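Local structure of 11S globulin (Wrightia tinctoria, 5WXU) at residues D81-I87 / K177-I183; E88-V94 / Y257-D263; N98-L103 / V182-N188; R199-N205 / L221-Q227. The protein probably serves as a seed storage protein, a hexameric nutrient reservoir of the 11S globulin family, and also binds the plant hormone auxin. All blocks are in the same frame, centred on the assembly; numbering follows the deposited sequence.

Contact 1 (D81-I87 / K177-I183); sequences DATRHVI and KLVLLVI. With PO4 (phosphate ion), chain N.
Thr-83 and Val-182 exchange two backbone hydrogen bonds, and the pairs His-85/Leu-180 and Ile-87/Leu-178 do the same. The shortest of the six runs from His-85 N to Leu-180 O, 2.7 Å. The strands are antiparallel, at 165°. CA-H...O contacts fill the places between, such as Ala-82 CA to Val-182 O at 3.3 Å.

The two strands are neighbours in a sheet of the N-terminal cupin domain, a beta-barrel fold. One face carries Thr-83, His-85, Ile-87, Leu-178, Leu-180 and Val-182. The other carries Ala-82, Arg-84, Val-86, Val-179, Leu-181 and Ile-183.

Apolar packing follows these faces. Ile-87 CD1 sits 4.0 Å from both Leu-178 CD2 and Leu-180 CD1. Val-86 CG1 presses on Lys-177 CD at 3.5 Å, a tight fit. Arg-84 lies alongside Val-179, and its guanidinium goes on to a salt bridge with Glu-66.

His-85 is held by both methyls and polar groups. Val-182 CG2 touches the ring edge at CD2, and Thr-83 CG2 stands over one face, near its rim. His-85 NE2 donates to phosphate O4 at 3.0 Å, while ND1 bonds Ser-65. A water joins Thr-83 OG1 to Val-182 O, and Arg-199 also bonds that hydroxyl.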
# COMPACT_ATOMS: atom_id res chain seq x y z
N ASP B 81 29.36 0.56 5.68
CA ASP B 81 30.48 0.23 6.60
C ASP B 81 30.43 -1.23 6.92
O ASP B 81 29.34 -1.85 6.97
CB ASP B 81 30.46 1.07 7.86
CG ASP B 81 31.16 2.40 7.64
OD1 ASP B 81 32.12 2.47 6.82
OD2 ASP B 81 30.73 3.38 8.22
N ALA B 82 31.61 -1.82 7.16
CA ALA B 82 31.72 -3.18 7.56
C ALA B 82 32.64 -3.30 8.79
O ALA B 82 33.71 -2.66 8.89
CB ALA B 82 32.23 -4.02 6.41
N THR B 83 32.14 -4.03 9.78
CA THR B 83 32.83 -4.29 11.04
C THR B 83 32.76 -5.73 11.43
O THR B 83 31.73 -6.39 11.26
CB THR B 83 32.21 -3.50 12.18
OG1 THR B 83 32.03 -2.15 11.78
CG2 THR B 83 33.12 -3.49 13.45
N ARG B 84 33.86 -6.25 11.99
CA ARG B 84 33.88 -7.64 12.53
C ARG B 84 34.08 -7.54 14.03
O ARG B 84 35.19 -7.17 14.49
CB ARG B 84 34.94 -8.53 11.86
CG ARG B 84 34.98 -9.94 12.37
CD ARG B 84 35.71 -10.87 11.41
NE ARG B 84 37.12 -10.52 11.25
CZ ARG B 84 37.89 -10.69 10.16
NH1 ARG B 84 37.42 -11.15 8.97
NH2 ARG B 84 39.21 -10.38 10.26
N HIS B 85 33.04 -7.85 14.80
CA HIS B 85 33.23 -7.84 16.25
C HIS B 85 33.53 -9.24 16.72
O HIS B 85 32.94 -10.19 16.27
CB HIS B 85 32.00 -7.33 16.98
CG HIS B 85 31.65 -5.92 16.70
ND1 HIS B 85 32.39 -4.82 17.13
CD2 HIS B 85 30.57 -5.39 16.03
CE1 HIS B 85 31.78 -3.70 16.75
NE2 HIS B 85 30.68 -4.03 16.07
N VAL B 86 34.47 -9.35 17.70
CA VAL B 86 34.86 -10.63 18.19
C VAL B 86 34.70 -10.50 19.68
O VAL B 86 35.35 -9.66 20.28
CB VAL B 86 36.28 -11.00 17.75
CG1 VAL B 86 36.70 -12.30 18.45
CG2 VAL B 86 36.33 -11.18 16.23
N ILE B 87 33.75 -11.23 20.26
CA ILE B 87 33.37 -11.07 21.64
C ILE B 87 33.84 -12.33 22.37
O ILE B 87 33.34 -13.38 22.11
CB ILE B 87 31.85 -10.90 21.82
CG1 ILE B 87 31.31 -9.67 21.00
CG2 ILE B 87 31.42 -10.72 23.26
CD1 ILE B 87 29.81 -9.68 20.82
N LYS B 177 34.56 -17.88 20.83
CA LYS B 177 34.30 -16.43 20.61
C LYS B 177 33.03 -16.33 19.76
O LYS B 177 32.79 -17.17 18.90
CB LYS B 177 35.47 -15.78 19.89
CG LYS B 177 36.65 -15.63 20.83
CD LYS B 177 37.90 -15.08 20.17
CE LYS B 177 38.90 -14.69 21.25
NZ LYS B 177 40.24 -14.39 20.69
N LEU B 178 32.25 -15.29 20.05
CA LEU B 178 31.08 -14.91 19.24
C LEU B 178 31.56 -13.92 18.22
O LEU B 178 32.11 -12.90 18.59
CB LEU B 178 30.07 -14.33 20.14
CG LEU B 178 28.78 -13.77 19.51
CD1 LEU B 178 28.00 -14.87 18.85
CD2 LEU B 178 27.91 -13.15 20.59
N VAL B 179 31.40 -14.19 16.92
CA VAL B 179 32.03 -13.36 15.89
C VAL B 179 30.82 -12.84 15.07
O VAL B 179 30.04 -13.66 14.57
CB VAL B 179 32.99 -14.14 14.99
CG1 VAL B 179 33.42 -13.31 13.81
CG2 VAL B 179 34.18 -14.62 15.82
N LEU B 180 30.67 -11.52 15.11
CA LEU B 180 29.63 -10.81 14.35
C LEU B 180 30.20 -9.96 13.19
O LEU B 180 31.04 -9.08 13.38
CB LEU B 180 28.85 -9.93 15.31
CG LEU B 180 28.29 -10.54 16.60
CD1 LEU B 180 27.65 -9.45 17.42
CD2 LEU B 180 27.39 -11.77 16.38
N LEU B 181 29.70 -10.18 11.98
CA LEU B 181 30.04 -9.38 10.85
C LEU B 181 28.82 -8.46 10.64
O LEU B 181 27.75 -8.97 10.36
CB LEU B 181 30.21 -10.19 9.61
CG LEU B 181 30.58 -9.30 8.39
CD1 LEU B 181 32.09 -9.20 8.40
CD2 LEU B 181 30.02 -9.79 7.08
N VAL B 182 29.03 -7.15 10.76
CA VAL B 182 27.99 -6.09 10.74
C VAL B 182 28.21 -5.26 9.48
O VAL B 182 29.29 -4.64 9.27
CB VAL B 182 28.04 -5.18 11.93
CG1 VAL B 182 26.85 -4.24 11.90
CG2 VAL B 182 28.06 -5.96 13.26
N ILE B 183 27.18 -5.22 8.65
CA ILE B 183 27.15 -4.41 7.46
C ILE B 183 26.13 -3.32 7.75
O ILE B 183 24.92 -3.56 7.89
CB ILE B 183 26.77 -5.16 6.21
CG1 ILE B 183 27.64 -6.38 5.97
CG2 ILE B 183 26.86 -4.25 4.99
CD1 ILE B 183 29.14 -6.14 6.03
P PO4 N . 27.50 -1.28 16.45
O1 PO4 N . 27.35 0.09 17.27
O2 PO4 N . 26.71 -2.53 16.82
O3 PO4 N . 26.82 -1.07 15.09
O4 PO4 N . 28.91 -1.62 15.95
O HOH W 1 29.62 -1.76 10.32

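Contact 2 (E88-V94 / Y257-D263); sequences ENRGLFV and YMVRVRD
Phe-93 and Met-258 form the tight end of this contact. Met-258 is extended beyond CG, and its CE lies over one face of the Phe-93 ring. Met-258 SD stands obliquely, 5.5 Å from the Phe-93 ring centroid, in a Met-aromatic contact. At the ring edge, Phe-93 CD1 meets Tyr-257 O in plane at 3.3 Å.

Beside them the strands pair antiparallel. Leu-92 and Val-259 exchange two backbone bonds, and Val-94 N reaches Tyr-257 O at 3.0 Å. On the face with Leu-92, its CB packs on Val-261 CG2 at 3.8 Å.

The solvent side is looser. A type II beta turn from Glu-88 to Gly-91 leads into the strand, and Arg-90 O accepts from Val-261 N. The exposed Arg-90 chain stretches along the backbone of the partner segment. Its NH1 donates to Arg-262 O, 15° out of the guanidinium plane. Glu-88 and Arg-260 make a salt bridge whose exact geometry is doubtful. Arg-262 is poorly ordered.

Strand 168-172 lies against Leu-92 and Val-261 through Tyr-171. Strand 80-87 meets Phe-93 and Met-258 through Ile-87. Val-437 of a second subunit packs on Leu-92 and Val-94, so this part of the sheet also lies at a subunit interface.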
# COMPACT_ATOMS: atom_id res chain seq x y z
N GLU B 88 34.71 -12.16 23.35
CA GLU B 88 35.15 -13.29 24.19
C GLU B 88 34.08 -13.95 24.97
O GLU B 88 33.02 -13.39 25.21
CB GLU B 88 36.24 -12.82 25.17
CG GLU B 88 37.51 -12.44 24.45
CD GLU B 88 38.54 -11.77 25.38
OE1 GLU B 88 38.50 -11.97 26.63
OE2 GLU B 88 39.41 -11.02 24.85
N ASN B 89 34.38 -15.14 25.48
CA ASN B 89 33.51 -15.78 26.46
C ASN B 89 33.17 -14.85 27.64
O ASN B 89 34.00 -14.16 28.09
CB ASN B 89 34.21 -17.06 27.01
CG ASN B 89 33.53 -17.61 28.27
OD1 ASN B 89 34.05 -17.41 29.41
ND2 ASN B 89 32.36 -18.24 28.11
N ARG B 90 31.91 -14.86 28.05
CA ARG B 90 31.32 -14.00 29.05
C ARG B 90 31.48 -12.50 28.77
O ARG B 90 31.31 -11.69 29.67
CB ARG B 90 31.81 -14.43 30.42
CG ARG B 90 31.26 -15.79 30.82
CD ARG B 90 31.67 -16.22 32.23
NE ARG B 90 31.02 -17.50 32.52
CZ ARG B 90 31.02 -18.11 33.71
NH1 ARG B 90 31.65 -17.57 34.76
NH2 ARG B 90 30.37 -19.27 33.83
N GLY B 91 31.74 -12.14 27.50
CA GLY B 91 31.81 -10.76 27.06
C GLY B 91 30.43 -10.15 26.74
O GLY B 91 29.59 -10.79 26.04
N LEU B 92 30.25 -8.92 27.24
CA LEU B 92 29.04 -8.10 27.05
C LEU B 92 29.38 -6.89 26.17
O LEU B 92 30.23 -6.06 26.54
CB LEU B 92 28.45 -7.72 28.41
CG LEU B 92 27.36 -6.67 28.47
CD1 LEU B 92 26.16 -7.20 27.64
CD2 LEU B 92 26.94 -6.41 29.92
N PHE B 93 28.77 -6.81 24.96
CA PHE B 93 28.96 -5.72 24.07
C PHE B 93 27.95 -4.63 24.50
O PHE B 93 26.74 -4.87 24.52
CB PHE B 93 28.71 -6.21 22.61
CG PHE B 93 29.03 -5.22 21.51
CD1 PHE B 93 29.91 -4.17 21.65
CD2 PHE B 93 28.48 -5.42 20.24
CE1 PHE B 93 30.25 -3.35 20.60
CE2 PHE B 93 28.80 -4.56 19.17
CZ PHE B 93 29.67 -3.50 19.36
N VAL B 94 28.48 -3.50 24.96
CA VAL B 94 27.75 -2.40 25.56
C VAL B 94 26.62 -1.97 24.55
O VAL B 94 26.90 -1.81 23.36
CB VAL B 94 28.68 -1.24 25.84
CG1 VAL B 94 27.95 -0.00 26.31
CG2 VAL B 94 29.73 -1.63 26.92
N TYR B 257 34.42 -1.21 25.12
CA TYR B 257 32.97 -1.33 24.89
C TYR B 257 32.50 -2.75 24.83
O TYR B 257 31.37 -3.05 24.43
CB TYR B 257 32.62 -0.58 23.59
CG TYR B 257 32.91 0.88 23.69
CD1 TYR B 257 34.14 1.40 23.39
CD2 TYR B 257 31.95 1.73 24.17
CE1 TYR B 257 34.37 2.76 23.58
CE2 TYR B 257 32.16 3.08 24.30
CZ TYR B 257 33.36 3.60 23.98
OH TYR B 257 33.52 4.96 24.16
N MET B 258 33.36 -3.69 25.26
CA MET B 258 32.96 -5.06 25.52
C MET B 258 33.57 -5.40 26.88
O MET B 258 34.79 -5.24 27.03
CB MET B 258 33.48 -6.05 24.48
CG MET B 258 33.09 -5.81 23.04
SD MET B 258 33.87 -7.02 21.99
CE MET B 258 33.42 -6.46 20.33
N VAL B 259 32.73 -5.71 27.84
CA VAL B 259 33.17 -5.97 29.23
C VAL B 259 32.93 -7.41 29.67
O VAL B 259 31.94 -8.08 29.31
CB VAL B 259 32.52 -5.03 30.20
CG1 VAL B 259 32.79 -3.59 29.78
CG2 VAL B 259 31.02 -5.28 30.36
N ARG B 260 33.83 -7.91 30.52
CA ARG B 260 33.72 -9.24 31.05
C ARG B 260 32.74 -9.31 32.15
O ARG B 260 32.79 -8.52 33.06
CB ARG B 260 35.05 -9.70 31.62
CG ARG B 260 34.95 -11.12 32.19
CD ARG B 260 36.20 -11.95 31.92
NE ARG B 260 36.31 -12.24 30.48
CZ ARG B 260 37.20 -11.70 29.63
NH1 ARG B 260 38.11 -10.80 30.03
NH2 ARG B 260 37.16 -12.06 28.35
N VAL B 261 31.84 -10.27 32.11
CA VAL B 261 30.92 -10.52 33.18
C VAL B 261 31.42 -11.84 33.82
O VAL B 261 31.25 -12.91 33.24
CB VAL B 261 29.49 -10.68 32.64
CG1 VAL B 261 28.45 -10.86 33.77
CG2 VAL B 261 29.16 -9.50 31.73
N ARG B 262 32.00 -11.75 35.01
CA ARG B 262 32.82 -12.87 35.53
C ARG B 262 32.00 -14.12 35.81
O ARG B 262 32.42 -15.22 35.44
CB ARG B 262 33.64 -12.45 36.79
CG ARG B 262 32.82 -11.97 38.00
CD ARG B 262 33.65 -11.65 39.25
NE ARG B 262 33.64 -12.74 40.25
CZ ARG B 262 34.19 -12.68 41.47
NH1 ARG B 262 34.83 -11.59 41.89
NH2 ARG B 262 34.12 -13.73 42.29
N ASP B 263 30.83 -13.95 36.43
CA ASP B 263 30.00 -15.08 36.85
C ASP B 263 28.86 -15.33 35.88
O ASP B 263 27.93 -16.04 36.21
CB ASP B 263 29.44 -14.83 38.27
CG ASP B 263 30.56 -14.55 39.29
OD1 ASP B 263 30.35 -13.69 40.19
OD2 ASP B 263 31.66 -15.14 39.14

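Contact 3 (N98-L103 / V182-N188). With PO4 (phosphate ion), chain N.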
# COMPACT_ATOMS: atom_id res chain seq x y z
N ASN B 98 22.82 3.24 16.19
CA ASN B 98 23.49 3.76 15.04
C ASN B 98 22.55 4.61 14.22
O ASN B 98 21.33 4.52 14.37
CB ASN B 98 24.00 2.63 14.17
CG ASN B 98 24.83 1.66 14.94
OD1 ASN B 98 24.48 0.49 15.08
ND2 ASN B 98 26.00 2.11 15.42
N ASN B 99 23.15 5.38 13.34
CA ASN B 99 22.36 6.16 12.36
C ASN B 99 21.96 5.44 11.08
O ASN B 99 21.28 6.01 10.21
CB ASN B 99 23.11 7.44 11.99
CG ASN B 99 24.41 7.20 11.30
OD1 ASN B 99 25.18 6.38 11.79
ND2 ASN B 99 24.71 7.94 10.23
N ALA B 100 22.38 4.20 10.94
CA ALA B 100 22.15 3.43 9.71
C ALA B 100 21.65 2.12 10.16
O ALA B 100 22.09 1.59 11.18
CB ALA B 100 23.43 3.23 8.90
N PRO B 101 20.73 1.52 9.40
CA PRO B 101 20.31 0.11 9.59
C PRO B 101 21.45 -0.86 9.22
O PRO B 101 22.46 -0.44 8.60
CB PRO B 101 19.13 -0.02 8.68
CG PRO B 101 19.46 0.93 7.55
CD PRO B 101 20.20 2.08 8.14
N MET B 102 21.32 -2.09 9.67
CA MET B 102 22.39 -3.08 9.50
C MET B 102 21.83 -4.45 9.39
O MET B 102 20.76 -4.72 9.91
CB MET B 102 23.33 -3.00 10.70
CG MET B 102 22.66 -3.45 11.97
SD MET B 102 23.47 -2.79 13.42
CE MET B 102 22.19 -2.69 14.56
N LEU B 103 22.54 -5.36 8.73
CA LEU B 103 22.43 -6.75 8.92
C LEU B 103 23.68 -7.26 9.70
O LEU B 103 24.84 -6.79 9.43
CB LEU B 103 22.36 -7.44 7.60
CG LEU B 103 21.21 -7.07 6.69
CD1 LEU B 103 21.14 -8.10 5.61
CD2 LEU B 103 19.88 -7.05 7.42
N VAL B 182 29.03 -7.15 10.76
CA VAL B 182 27.99 -6.09 10.74
C VAL B 182 28.21 -5.26 9.48
O VAL B 182 29.29 -4.64 9.27
CB VAL B 182 28.04 -5.18 11.93
CG1 VAL B 182 26.85 -4.24 11.90
CG2 VAL B 182 28.06 -5.96 13.26
N ILE B 183 27.18 -5.22 8.65
CA ILE B 183 27.15 -4.41 7.46
C ILE B 183 26.13 -3.32 7.75
O ILE B 183 24.92 -3.56 7.89
CB ILE B 183 26.77 -5.16 6.21
CG1 ILE B 183 27.64 -6.38 5.97
CG2 ILE B 183 26.86 -4.25 4.99
CD1 ILE B 183 29.14 -6.14 6.03
N HIS B 184 26.63 -2.10 7.85
CA HIS B 184 25.78 -0.90 8.02
C HIS B 184 25.50 -0.26 6.70
O HIS B 184 26.45 -0.03 5.93
CB HIS B 184 26.40 0.13 8.94
CG HIS B 184 26.33 -0.19 10.39
ND1 HIS B 184 27.40 -0.75 11.05
CD2 HIS B 184 25.38 0.05 11.34
CE1 HIS B 184 27.10 -0.93 12.32
NE2 HIS B 184 25.88 -0.46 12.52
N ASP B 185 24.22 0.02 6.40
CA ASP B 185 23.83 0.61 5.11
C ASP B 185 23.75 2.11 5.26
O ASP B 185 22.69 2.68 5.66
CB ASP B 185 22.50 -0.02 4.68
CG ASP B 185 22.03 0.47 3.37
OD1 ASP B 185 22.79 1.22 2.70
OD2 ASP B 185 20.81 0.19 3.08
N LEU B 186 24.85 2.80 5.02
CA LEU B 186 24.88 4.23 5.24
C LEU B 186 23.99 5.04 4.31
O LEU B 186 23.49 6.07 4.71
CB LEU B 186 26.31 4.77 5.03
CG LEU B 186 27.34 4.13 5.97
CD1 LEU B 186 28.72 4.72 5.62
CD2 LEU B 186 27.06 4.30 7.43
N SER B 187 23.80 4.62 3.08
CA SER B 187 23.05 5.39 2.13
C SER B 187 21.55 5.20 2.27
O SER B 187 20.80 5.76 1.48
CB SER B 187 23.45 5.12 0.66
OG SER B 187 22.90 3.90 0.15
N ASN B 188 21.15 4.41 3.23
CA ASN B 188 19.72 4.10 3.48
C ASN B 188 18.91 5.34 3.79
O ASN B 188 19.39 6.24 4.41
CB ASN B 188 19.63 3.09 4.65
CG ASN B 188 18.32 2.33 4.67
OD1 ASN B 188 17.28 2.83 5.20
ND2 ASN B 188 18.36 1.08 4.19
P PO4 N . 27.50 -1.28 16.45
O1 PO4 N . 27.35 0.09 17.27
O2 PO4 N . 26.71 -2.53 16.82
O3 PO4 N . 26.82 -1.07 15.09
O4 PO4 N . 28.91 -1.62 15.95
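His-184 and Met-102 lie side by side on one face of the sheet, as a non-hydrogen-bonded antiparallel pair. The His-184 side chain starts at CB, 4.0 Å from Pro-101 O. CG is anti to the carbonyl carbon (chi1 -76°), which brings the ring under Met-102. Met-102 CB stands over the His-184 ring face, 4.1 Å from its centroid, in a CH-pi contact. At the ring edge, His-184 CD2 faces Ala-100 O in plane at 3.6 Å. The tip, His-184 NE2, donates to Asn-98 OD1 at 3.1 Å. This bond meets the amide oxygen from above its carbonyl plane, not on a lone pair, and the amide and ring planes are 77° apart. Met-102 SD also approaches His-184 NE2, at 3.5 Å, obliquely to the ring.

Asn-98 ND2 donates to phosphate O1 and to Arg-198 O. A leucine in place of His-184 would probably leave Asn-98 OD1 without this donor and Met-102 CB without the imidazole face.

Backbone bonds continue the pairing. Leu-103 and Ile-183 exchange two, and Asp-185 N donates to Pro-101 O. Pro-101 CG then packs on Asn-188 CG at 3.4 Å. Asn-188 ND2 bonds Asp-185 OD2 across a type I turn, and also Leu-329 O. The Asp-185 carboxylate forms a salt bridge with Arg-28 of a third subunit.

Within this cupin sheet, strand 178-185 runs between strands 80-87 and 102-108. Strand 158-162 flanks 102-108 on its other side, with Leu-162 touching Met-102 and Ala-161 touching Leu-103.

Contact 4 (R199-N205 / L221-Q227); sequences RYFLGGN and LWNNVFQ. With PO4 (phosphate ion), chain N.
Trp-222 offers one face of its indole to both Arg-199 and Phe-201. Arg-199 CD lies over the six-membered ring of Trp-222, 3.9 Å from its centroid, as a CH-pi contact. The guanidinium follows, its plane 29° from the indole. Phe-201 lies nearly parallel to the five-membered ring (19°) but offset, so the rings barely overlap. A serine in place of Trp-222 would probably open a gap beside Phe-201 and strip the Arg-199 methylene and guanidinium of the surface they lie on.

On the opposite face of the sheet, Tyr-200 crosses Val-225 at about a right angle, CB to CG1 3.5 Å. Its hydroxyl bonds Ser-370 of a second subunit.

Four backbone bonds join the parallel strands. Asn-224 forms an Asx turn, its OD1 accepting from Phe-226 N. Asn-224 ND2 gives a bond to Gly-204 O at 2.8 Å, on a lone pair. Gln-227 NE2 reaches Asn-205 OD1 from above the plane of the Asn-205 amide, at 3.1 Å. It also bonds Gln-249 O, and Asn-205 ND2 bonds Ser-250 O.

Arg-199 NH1 donates to phosphate O4 at 2.9 Å, in plane. Arg-199 NE donates a hydrogen bond to a water, which donates to Leu-221 O, and NH2 bonds Thr-83. With all three nitrogens engaged and a face on the indole, the guanidinium is held in orientation, and its positive charge is likely to favour an anion here.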
# COMPACT_ATOMS: atom_id res chain seq x y z
N ARG B 199 28.37 5.57 16.10
CA ARG B 199 28.08 4.56 17.10
C ARG B 199 27.93 5.18 18.44
O ARG B 199 28.90 5.65 19.02
CB ARG B 199 29.15 3.45 17.17
CG ARG B 199 29.46 2.82 15.79
CD ARG B 199 30.58 1.76 15.92
NE ARG B 199 31.40 1.69 14.72
CZ ARG B 199 31.61 0.59 14.00
NH1 ARG B 199 31.01 -0.58 14.30
NH2 ARG B 199 32.40 0.69 12.94
N TYR B 200 26.70 5.17 18.95
CA TYR B 200 26.34 5.86 20.16
C TYR B 200 26.11 4.81 21.21
O TYR B 200 25.15 4.10 21.16
CB TYR B 200 25.12 6.79 19.96
CG TYR B 200 25.47 8.10 19.21
CD1 TYR B 200 26.77 8.36 18.68
CD2 TYR B 200 24.56 9.09 19.07
CE1 TYR B 200 27.06 9.52 17.99
CE2 TYR B 200 24.83 10.25 18.34
CZ TYR B 200 26.07 10.50 17.82
OH TYR B 200 26.35 11.72 17.17
N PHE B 201 26.96 4.80 22.25
CA PHE B 201 26.94 3.80 23.26
C PHE B 201 26.35 4.31 24.59
O PHE B 201 26.53 5.48 24.95
CB PHE B 201 28.40 3.29 23.49
CG PHE B 201 28.89 2.34 22.47
CD1 PHE B 201 29.53 2.80 21.38
CD2 PHE B 201 28.70 0.94 22.59
CE1 PHE B 201 29.99 1.94 20.41
CE2 PHE B 201 29.12 0.09 21.61
CZ PHE B 201 29.80 0.60 20.54
N LEU B 202 25.57 3.47 25.24
CA LEU B 202 24.98 3.76 26.59
C LEU B 202 25.93 3.16 27.63
O LEU B 202 25.73 2.07 28.14
CB LEU B 202 23.62 3.20 26.73
CG LEU B 202 22.55 3.98 25.91
CD1 LEU B 202 22.72 3.97 24.43
CD2 LEU B 202 21.19 3.43 26.32
N GLY B 203 26.97 3.91 27.90
CA GLY B 203 28.10 3.38 28.59
C GLY B 203 29.35 3.24 27.81
O GLY B 203 29.45 3.46 26.61
N GLY B 204 30.39 2.78 28.53
CA GLY B 204 31.68 2.55 27.93
C GLY B 204 32.65 3.68 27.98
O GLY B 204 32.26 4.82 28.17
N ASN B 205 33.93 3.37 27.74
CA ASN B 205 34.96 4.36 27.62
C ASN B 205 36.15 3.72 26.90
O ASN B 205 36.25 2.51 26.94
CB ASN B 205 35.36 4.74 29.03
CG ASN B 205 35.84 6.16 29.17
OD1 ASN B 205 36.02 6.91 28.19
ND2 ASN B 205 36.02 6.55 30.42
N LEU B 221 33.32 8.11 14.76
CA LEU B 221 32.30 8.73 15.56
C LEU B 221 31.78 7.65 16.46
O LEU B 221 30.88 6.90 16.08
CB LEU B 221 31.24 9.33 14.64
CG LEU B 221 31.71 10.38 13.61
CD1 LEU B 221 30.56 10.84 12.67
CD2 LEU B 221 32.35 11.59 14.29
N TRP B 222 32.39 7.51 17.63
CA TRP B 222 32.15 6.42 18.53
C TRP B 222 32.24 6.99 19.93
O TRP B 222 33.28 7.50 20.32
CB TRP B 222 33.21 5.33 18.26
CG TRP B 222 33.11 4.07 18.99
CD1 TRP B 222 32.79 3.92 20.31
CD2 TRP B 222 33.39 2.73 18.49
NE1 TRP B 222 32.85 2.58 20.67
CE2 TRP B 222 33.26 1.84 19.59
CE3 TRP B 222 33.84 2.21 17.25
CZ2 TRP B 222 33.42 0.45 19.46
CZ3 TRP B 222 34.05 0.78 17.13
CH2 TRP B 222 33.82 -0.06 18.24
N ASN B 223 31.17 6.94 20.69
CA ASN B 223 31.12 7.71 21.89
C ASN B 223 30.13 7.13 22.91
O ASN B 223 29.08 6.58 22.54
CB ASN B 223 30.52 9.08 21.41
CG ASN B 223 30.50 10.15 22.46
OD1 ASN B 223 31.52 10.38 23.14
ND2 ASN B 223 29.34 10.86 22.59
N ASN B 224 30.44 7.25 24.20
CA ASN B 224 29.52 7.04 25.28
C ASN B 224 28.61 8.29 25.39
O ASN B 224 29.08 9.40 25.77
CB ASN B 224 30.28 6.84 26.62
CG ASN B 224 29.37 6.70 27.81
OD1 ASN B 224 28.18 6.99 27.78
ND2 ASN B 224 29.96 6.25 28.96
N VAL B 225 27.34 8.14 25.06
CA VAL B 225 26.42 9.31 25.00
C VAL B 225 26.17 10.06 26.28
O VAL B 225 25.67 11.22 26.22
CB VAL B 225 25.00 8.96 24.38
CG1 VAL B 225 25.17 8.42 23.02
CG2 VAL B 225 24.13 8.10 25.22
N PHE B 226 26.52 9.45 27.43
CA PHE B 226 26.33 10.09 28.70
C PHE B 226 27.47 11.04 29.03
O PHE B 226 27.27 11.96 29.79
CB PHE B 226 26.23 9.04 29.81
CG PHE B 226 25.05 8.11 29.67
CD1 PHE B 226 23.77 8.61 29.67
CD2 PHE B 226 25.23 6.73 29.49
CE1 PHE B 226 22.69 7.77 29.51
CE2 PHE B 226 24.16 5.89 29.32
CZ PHE B 226 22.87 6.40 29.38
N GLN B 227 28.63 10.84 28.41
CA GLN B 227 29.79 11.70 28.63
C GLN B 227 29.60 13.18 28.32
O GLN B 227 30.06 14.00 29.10
CB GLN B 227 31.04 11.14 27.92
CG GLN B 227 31.51 9.90 28.65
CD GLN B 227 32.75 9.24 28.07
OE1 GLN B 227 33.31 9.70 27.08
NE2 GLN B 227 33.27 8.22 28.78
P PO4 N . 27.50 -1.28 16.45
O1 PO4 N . 27.35 0.09 17.27
O2 PO4 N . 26.71 -2.53 16.82
O3 PO4 N . 26.82 -1.07 15.09
O4 PO4 N . 28.91 -1.62 15.95
O HOH W 2 32.05 4.46 14.56

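Overall arrangement
Contacts 1 and 3 share Val-182 and Ile-183 on strand 178-185, with centres about 13 Å apart. Contact 2 meets contact 1 where His-85 CE1 touches Phe-93 CZ at 3.4 Å. It meets contact 4, about 17 Å away between centres, through Tyr-257, whose ring packs on Trp-222 and Phe-201. Contacts 1, 3 and 4 converge on one phosphate, probably from the crystallisation liquor. His-85, Asn-98 and Arg-199 bond it, with Ser-96 and His-168 completing the site inside the N-terminal cupin domain. The centres of contacts 1 and 4 are about 18 Å apart. All four contacts lie away from the auxin sites.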